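Local coordinates for protein pectinesterase 1 (Solanum lycopersicum, PDB 1XG2) that hydrolyses the methyl esters of cell-wall pectin, releasing methanol and leaving acidic galacturonosyl residues in the chain, and may prepare fruit cell walls for softening during ripening, at residues 140-146 and 160-166; 252-256 and 276-280. All blocks are in the same frame, centred on the assembly; numbering follows the deposited sequence.

Overall arrangement
Both contacts belong to the pectinesterase domain, a right-handed parallel beta-helix, and both join successive turns of it. Contact 1 pairs strands 140-144 and 160-164, neighbours in the middle of the 11-strand parallel sheet, its centre about 7 Å from that of the chain. Contact 2 follows later along the sequence, near the C-terminal end of the coil: loop 252-256 leads toward strand 258-262 and loop 276-280 runs into strand 280-283, the last two strands of that same sheet. The centres of contacts 1 and 2 are about 25 Å apart. Regular strand stacking thus builds the interior, while loop packing joins the last coils ahead of their strands, with W277 about 6 Å, side chain to side chain, from R221, which probably binds substrate.

Contact 1. Residues 140-146 and 160-166; sequences RQFYRDS and AVVFQKC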
loop_
_atom_site.group_PDB
_atom_site.type_symbol
_atom_site.label_atom_id
_atom_site.label_comp_id
_atom_site.label_asym_id
_atom_site.label_seq_id
_atom_site.Cartn_x
_atom_site.Cartn_y
_atom_site.Cartn_z
ATOM N N ARG A 140 -3.138 3.792 -5.844
ATOM C CA ARG A 140 -2.023 4.474 -6.503
ATOM C C ARG A 140 -1.545 5.656 -5.664
ATOM O O ARG A 140 -2.338 6.525 -5.290
ATOM C CB ARG A 140 -2.408 4.956 -7.900
ATOM C CG ARG A 140 -2.587 3.836 -8.906
ATOM C CD ARG A 140 -3.306 4.243 -10.183
ATOM N NE ARG A 140 -4.685 4.641 -9.943
ATOM C CZ ARG A 140 -5.643 4.746 -10.881
ATOM N NH1 ARG A 140 -5.396 4.480 -12.156
ATOM N NH2 ARG A 140 -6.859 5.104 -10.524
ATOM N N GLN A 141 -0.239 5.685 -5.422
ATOM C CA GLN A 141 0.389 6.642 -4.513
ATOM C C GLN A 141 1.690 7.186 -5.112
ATOM O O GLN A 141 2.414 6.477 -5.803
ATOM C CB GLN A 141 0.674 5.993 -3.150
ATOM C CG GLN A 141 -0.493 5.198 -2.577
ATOM C CD GLN A 141 -0.211 4.525 -1.245
ATOM O OE1 GLN A 141 -0.968 3.634 -0.828
ATOM N NE2 GLN A 141 0.837 4.940 -0.575
ATOM N N PHE A 142 1.961 8.449 -4.822
ATOM C CA PHE A 142 3.171 9.130 -5.243
ATOM C C PHE A 142 3.781 9.821 -4.033
ATOM O O PHE A 142 3.108 10.613 -3.349
ATOM C CB PHE A 142 2.832 10.153 -6.321
ATOM C CG PHE A 142 4.023 10.866 -6.903
ATOM C CD1 PHE A 142 5.027 10.175 -7.556
ATOM C CD2 PHE A 142 4.118 12.251 -6.815
ATOM C CE1 PHE A 142 6.119 10.858 -8.080
ATOM C CE2 PHE A 142 5.206 12.937 -7.363
ATOM C CZ PHE A 142 6.196 12.243 -7.976
ATOM N N TYR A 143 5.054 9.520 -3.798
ATOM C CA TYR A 143 5.859 10.119 -2.751
ATOM C C TYR A 143 6.963 10.938 -3.402
ATOM O O TYR A 143 7.688 10.441 -4.249
ATOM C CB TYR A 143 6.478 9.045 -1.848
ATOM C CG TYR A 143 5.430 8.323 -1.046
ATOM C CD1 TYR A 143 4.599 7.367 -1.645
ATOM C CD2 TYR A 143 5.259 8.579 0.303
ATOM C CE1 TYR A 143 3.626 6.699 -0.918
ATOM C CE2 TYR A 143 4.269 7.917 1.043
ATOM C CZ TYR A 143 3.447 6.998 0.415
ATOM O OH TYR A 143 2.458 6.349 1.127
ATOM N N ARG A 144 7.079 12.190 -2.990
ATOM C CA ARG A 144 7.997 13.134 -3.603
ATOM C C ARG A 144 8.690 13.968 -2.541
ATOM O O ARG A 144 8.050 14.467 -1.613
ATOM C CB ARG A 144 7.220 14.033 -4.558
ATOM C CG ARG A 144 8.024 15.120 -5.244
ATOM C CD ARG A 144 9.006 14.630 -6.306
ATOM N NE ARG A 144 9.868 15.733 -6.728
ATOM C CZ ARG A 144 10.394 15.883 -7.940
ATOM N NH1 ARG A 144 10.200 14.985 -8.903
ATOM N NH2 ARG A 144 11.143 16.951 -8.188
ATOM N N ASP A 145 10.000 14.155 -2.715
ATOM C CA ASP A 145 10.791 15.051 -1.878
ATOM C C ASP A 145 10.652 14.752 -0.380
ATOM O O ASP A 145 10.664 15.660 0.443
ATOM C CB ASP A 145 10.404 16.505 -2.157
ATOM C CG ASP A 145 10.835 16.980 -3.540
ATOM O OD1 ASP A 145 10.358 18.055 -3.957
ATOM O OD2 ASP A 145 11.634 16.361 -4.272
ATOM N N SER A 146 10.510 13.474 -0.035
ATOM C CA SER A 146 10.186 13.096 1.335
ATOM C C SER A 146 11.322 12.288 1.955
ATOM O O SER A 146 12.196 11.778 1.260
ATOM C CB SER A 146 8.863 12.317 1.369
ATOM O OG SER A 146 7.756 13.162 1.057
ATOM N N ALA A 160 0.197 0.440 -5.813
ATOM C CA ALA A 160 0.998 0.802 -6.968
ATOM C C ALA A 160 1.580 2.159 -6.587
ATOM O O ALA A 160 0.846 3.144 -6.461
ATOM C CB ALA A 160 0.157 0.898 -8.206
ATOM N N VAL A 161 2.888 2.198 -6.369
ATOM C CA VAL A 161 3.517 3.332 -5.712
ATOM C C VAL A 161 4.882 3.667 -6.303
ATOM O O VAL A 161 5.716 2.788 -6.525
ATOM C CB VAL A 161 3.627 3.102 -4.162
ATOM C CG1 VAL A 161 4.474 1.897 -3.837
ATOM C CG2 VAL A 161 4.187 4.333 -3.470
ATOM N N VAL A 162 5.084 4.956 -6.563
ATOM C CA VAL A 162 6.382 5.497 -6.950
ATOM C C VAL A 162 6.913 6.485 -5.912
ATOM O O VAL A 162 6.211 7.417 -5.502
ATOM C CB VAL A 162 6.285 6.194 -8.311
ATOM C CG1 VAL A 162 7.620 6.812 -8.705
ATOM C CG2 VAL A 162 5.822 5.187 -9.359
ATOM N N PHE A 163 8.149 6.250 -5.490
ATOM C CA PHE A 163 8.932 7.168 -4.667
ATOM C C PHE A 163 9.905 7.874 -5.589
ATOM O O PHE A 163 10.676 7.231 -6.307
ATOM C CB PHE A 163 9.699 6.418 -3.577
ATOM C CG PHE A 163 8.816 5.742 -2.582
ATOM C CD1 PHE A 163 8.282 4.494 -2.854
ATOM C CD2 PHE A 163 8.511 6.352 -1.368
ATOM C CE1 PHE A 163 7.439 3.881 -1.952
ATOM C CE2 PHE A 163 7.675 5.739 -0.460
ATOM C CZ PHE A 163 7.148 4.504 -0.746
ATOM N N GLN A 164 9.861 9.196 -5.587
ATOM C CA GLN A 164 10.713 9.982 -6.447
ATOM C C GLN A 164 11.399 11.077 -5.660
ATOM O O GLN A 164 10.739 11.841 -4.978
ATOM C CB GLN A 164 9.866 10.591 -7.554
ATOM C CG GLN A 164 10.542 10.671 -8.867
ATOM C CD GLN A 164 9.601 11.152 -9.945
ATOM O OE1 GLN A 164 9.136 12.288 -9.888
ATOM N NE2 GLN A 164 9.299 10.292 -10.910
ATOM N N LYS A 165 12.724 11.160 -5.775
ATOM C CA LYS A 165 13.510 12.170 -5.062
ATOM C C LYS A 165 13.240 12.172 -3.550
ATOM O O LYS A 165 13.153 13.220 -2.910
ATOM C CB LYS A 165 13.292 13.559 -5.676
ATOM C CG LYS A 165 13.527 13.601 -7.178
ATOM C CD LYS A 165 14.779 14.339 -7.568
ATOM C CE LYS A 165 15.026 14.286 -9.095
ATOM N NZ LYS A 165 14.389 15.415 -9.868
ATOM N N CYS A 166 13.116 10.971 -2.998
ATOM C CA CYS A 166 13.013 10.771 -1.560
ATOM C C CYS A 166 14.336 10.268 -1.015
ATOM O O CYS A 166 15.112 9.654 -1.735
ATOM C CB CYS A 166 11.926 9.744 -1.239
ATOM S SG CYS A 166 10.261 10.302 -1.700
#
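Y143 lays its ring over that of F163, an offset stack with centroids 4.6 Å apart and planes at 21°; Y143 CE1 also meets V161 CG2 at 3.5 Å. Flat aromatic rings suit equivalent positions on successive coils of a parallel beta-helix, because the strand spacing, 4.7 Å here, leaves room for one ring on the next. The strands run parallel, at 8°, and in register from R140-A160 to R144-Q164. Hydrogen bonds go both ways: Q141 N to A160 O (3.0 Å), V162 N to Q141 O (3.2 Å), Y143 N to V162 O (2.9 Å) and Q164 N to Y143 O (2.8 Å). On the face opposite the stacked rings, F142 CD1 lies 4.2 Å from V162 CB, and V294 of helix 294-297 packs against both. R144 NH1 gives a weak hydrogen bond to Q164 OE1 (3.1 Å); Q164 NE2 bonds to V312 O and Q198. R144 NH2 and K165 NZ, like charges, are 4.0 Å apart; D145 offsets them through its OD2 salt bridge to R144 NE (3.1 Å). Beyond the strands, S146 N donates to C166 SG at 3.6 Å. R140 NH2 hydrogen-bonds S100 of the inhibitor chain and forms a salt bridge with D118 of its own chain. Backbone bonds and ring stacking thus join the coils, R144 is neutralised by D145, and R140 and K165 by D118 and D317 outside the contact.

Contact 2. Residues 252-256 and 276-280; sequences FALKT and KWPGY
The residues that meet lie in two short loops, with strand 280-283 beginning at Y280; CA atoms are 5.6 Å apart for L254-W277 and 4.9 Å for K255-G279. In the first loop, A253 has positive phi (77/-6), L254 and K255 follow in helical conformation, and T256 N bonds to A253 O at 3.0 Å. The second makes a type I beta turn from W277 to Y280, with P278 (-53/-35) and G279 (-78/-9) at its corners and Y280 N 3.0 Å from W277 O. Proline suits the first corner because its ring fixes phi near the required value. The turn presents G279 N to L254 O, a 3.0 Å hydrogen bond at 143°. A side chain on G279 would run into this carbonyl: an ideal CB would lie 2.9 Å from L254 O. These are loops of neighbouring coils near the C-terminal end of the parallel beta-helix, entering strands 258-262 and 280-283. L254, chi1 m and chi2 t, sets CD2 over the face of the six-membered ring of W277 (chi1 m, chi2 -22°), a CH-pi contact 3.6 Å from the centroid and 13° off the normal. The broad indole offers a flat apolar surface for this methyl; it also packs on W245 and lies about 6 Å, side chain to side chain, from R221, a probable substrate-binding residue. At the exposed margin, K255 CG touches P278 CG at 4.0 Å.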
loop_
_atom_site.group_PDB
_atom_site.type_symbol
_atom_site.label_atom_id
_atom_site.label_comp_id
_atom_site.label_asym_id
_atom_site.label_seq_id
_atom_site.Cartn_x
_atom_site.Cartn_y
_atom_site.Cartn_z
ATOM N N PHE A 252 10.965 -19.466 -0.660
ATOM C CA PHE A 252 9.670 -18.832 -0.926
ATOM C C PHE A 252 9.812 -17.641 -1.871
ATOM O O PHE A 252 10.637 -16.749 -1.644
ATOM C CB PHE A 252 9.015 -18.378 0.378
ATOM C CG PHE A 252 7.730 -17.596 0.188
ATOM C CD1 PHE A 252 6.567 -18.232 -0.212
ATOM C CD2 PHE A 252 7.692 -16.224 0.420
ATOM C CE1 PHE A 252 5.387 -17.512 -0.382
ATOM C CE2 PHE A 252 6.514 -15.498 0.257
ATOM C CZ PHE A 252 5.366 -16.133 -0.135
ATOM N N ALA A 253 9.042 -17.676 -2.955
ATOM C CA ALA A 253 8.861 -16.548 -3.871
ATOM C C ALA A 253 10.010 -16.302 -4.838
ATOM O O ALA A 253 9.891 -15.464 -5.724
ATOM C CB ALA A 253 8.560 -15.267 -3.084
ATOM N N LEU A 254 11.118 -17.026 -4.701
ATOM C CA LEU A 254 12.346 -16.626 -5.391
ATOM C C LEU A 254 12.250 -16.738 -6.917
ATOM O O LEU A 254 12.951 -16.034 -7.632
ATOM C CB LEU A 254 13.559 -17.407 -4.856
ATOM C CG LEU A 254 13.829 -17.265 -3.358
ATOM C CD1 LEU A 254 15.178 -17.881 -2.998
ATOM C CD2 LEU A 254 13.747 -15.803 -2.907
ATOM N N LYS A 255 11.350 -17.581 -7.409
ATOM C CA LYS A 255 11.109 -17.709 -8.841
ATOM C C LYS A 255 9.997 -16.802 -9.360
ATOM O O LYS A 255 9.939 -16.533 -10.558
ATOM C CB LYS A 255 10.731 -19.156 -9.179
ATOM C CG LYS A 255 11.810 -20.207 -8.891
ATOM C CD LYS A 255 11.278 -21.622 -9.234
ATOM C CE LYS A 255 12.390 -22.675 -9.295
ATOM N NZ LYS A 255 11.906 -23.996 -8.810
ATOM N N THR A 256 9.094 -16.368 -8.477
ATOM C CA THR A 256 7.882 -15.637 -8.884
ATOM C C THR A 256 7.907 -14.134 -8.565
ATOM O O THR A 256 7.138 -13.366 -9.143
ATOM C CB THR A 256 6.642 -16.267 -8.227
ATOM O OG1 THR A 256 6.883 -16.483 -6.827
ATOM C CG2 THR A 256 6.363 -17.669 -8.802
ATOM N N LYS A 276 21.168 -14.691 -7.100
ATOM C CA LYS A 276 21.025 -15.248 -8.442
ATOM C C LYS A 276 19.614 -15.793 -8.666
ATOM O O LYS A 276 19.384 -16.640 -9.538
ATOM C CB LYS A 276 22.074 -16.342 -8.649
ATOM C CG LYS A 276 23.507 -15.804 -8.709
ATOM C CD LYS A 276 24.514 -16.955 -8.850
ATOM C CE LYS A 276 25.976 -16.471 -8.834
ATOM N NZ LYS A 276 26.202 -15.164 -9.533
ATOM N N TRP A 277 18.659 -15.284 -7.891
ATOM C CA TRP A 277 17.278 -15.763 -7.960
ATOM C C TRP A 277 16.762 -15.543 -9.378
ATOM O O TRP A 277 17.064 -14.518 -9.982
ATOM C CB TRP A 277 16.377 -14.971 -7.020
ATOM C CG TRP A 277 16.777 -14.907 -5.602
ATOM C CD1 TRP A 277 17.595 -15.765 -4.919
ATOM C CD2 TRP A 277 16.359 -13.918 -4.666
ATOM N NE1 TRP A 277 17.709 -15.361 -3.609
ATOM C CE2 TRP A 277 16.952 -14.232 -3.424
ATOM C CE3 TRP A 277 15.515 -12.799 -4.744
ATOM C CZ2 TRP A 277 16.729 -13.468 -2.276
ATOM C CZ3 TRP A 277 15.305 -12.037 -3.610
ATOM C CH2 TRP A 277 15.909 -12.372 -2.396
ATOM N N PRO A 278 15.988 -16.484 -9.912
ATOM C CA PRO A 278 15.343 -16.294 -11.219
ATOM C C PRO A 278 14.536 -14.999 -11.276
ATOM O O PRO A 278 14.498 -14.339 -12.319
ATOM C CB PRO A 278 14.421 -17.520 -11.333
ATOM C CG PRO A 278 15.076 -18.560 -10.500
ATOM C CD PRO A 278 15.687 -17.814 -9.345
ATOM N N GLY A 279 13.924 -14.630 -10.152
ATOM C CA GLY A 279 13.109 -13.427 -10.069
ATOM C C GLY A 279 13.865 -12.120 -9.938
ATOM O O GLY A 279 13.236 -11.068 -9.999
ATOM N N TYR A 280 15.187 -12.177 -9.732
ATOM C CA TYR A 280 16.015 -10.984 -9.684
ATOM C C TYR A 280 16.605 -10.640 -11.055
ATOM O O TYR A 280 17.169 -11.498 -11.735
ATOM C CB TYR A 280 17.166 -11.114 -8.675
ATOM C CG TYR A 280 18.084 -9.922 -8.772
ATOM C CD1 TYR A 280 17.647 -8.665 -8.381
ATOM C CD2 TYR A 280 19.356 -10.033 -9.315
ATOM C CE1 TYR A 280 18.463 -7.539 -8.504
ATOM C CE2 TYR A 280 20.187 -8.916 -9.440
ATOM C CZ TYR A 280 19.740 -7.679 -9.032
ATOM O OH TYR A 280 20.550 -6.575 -9.158
#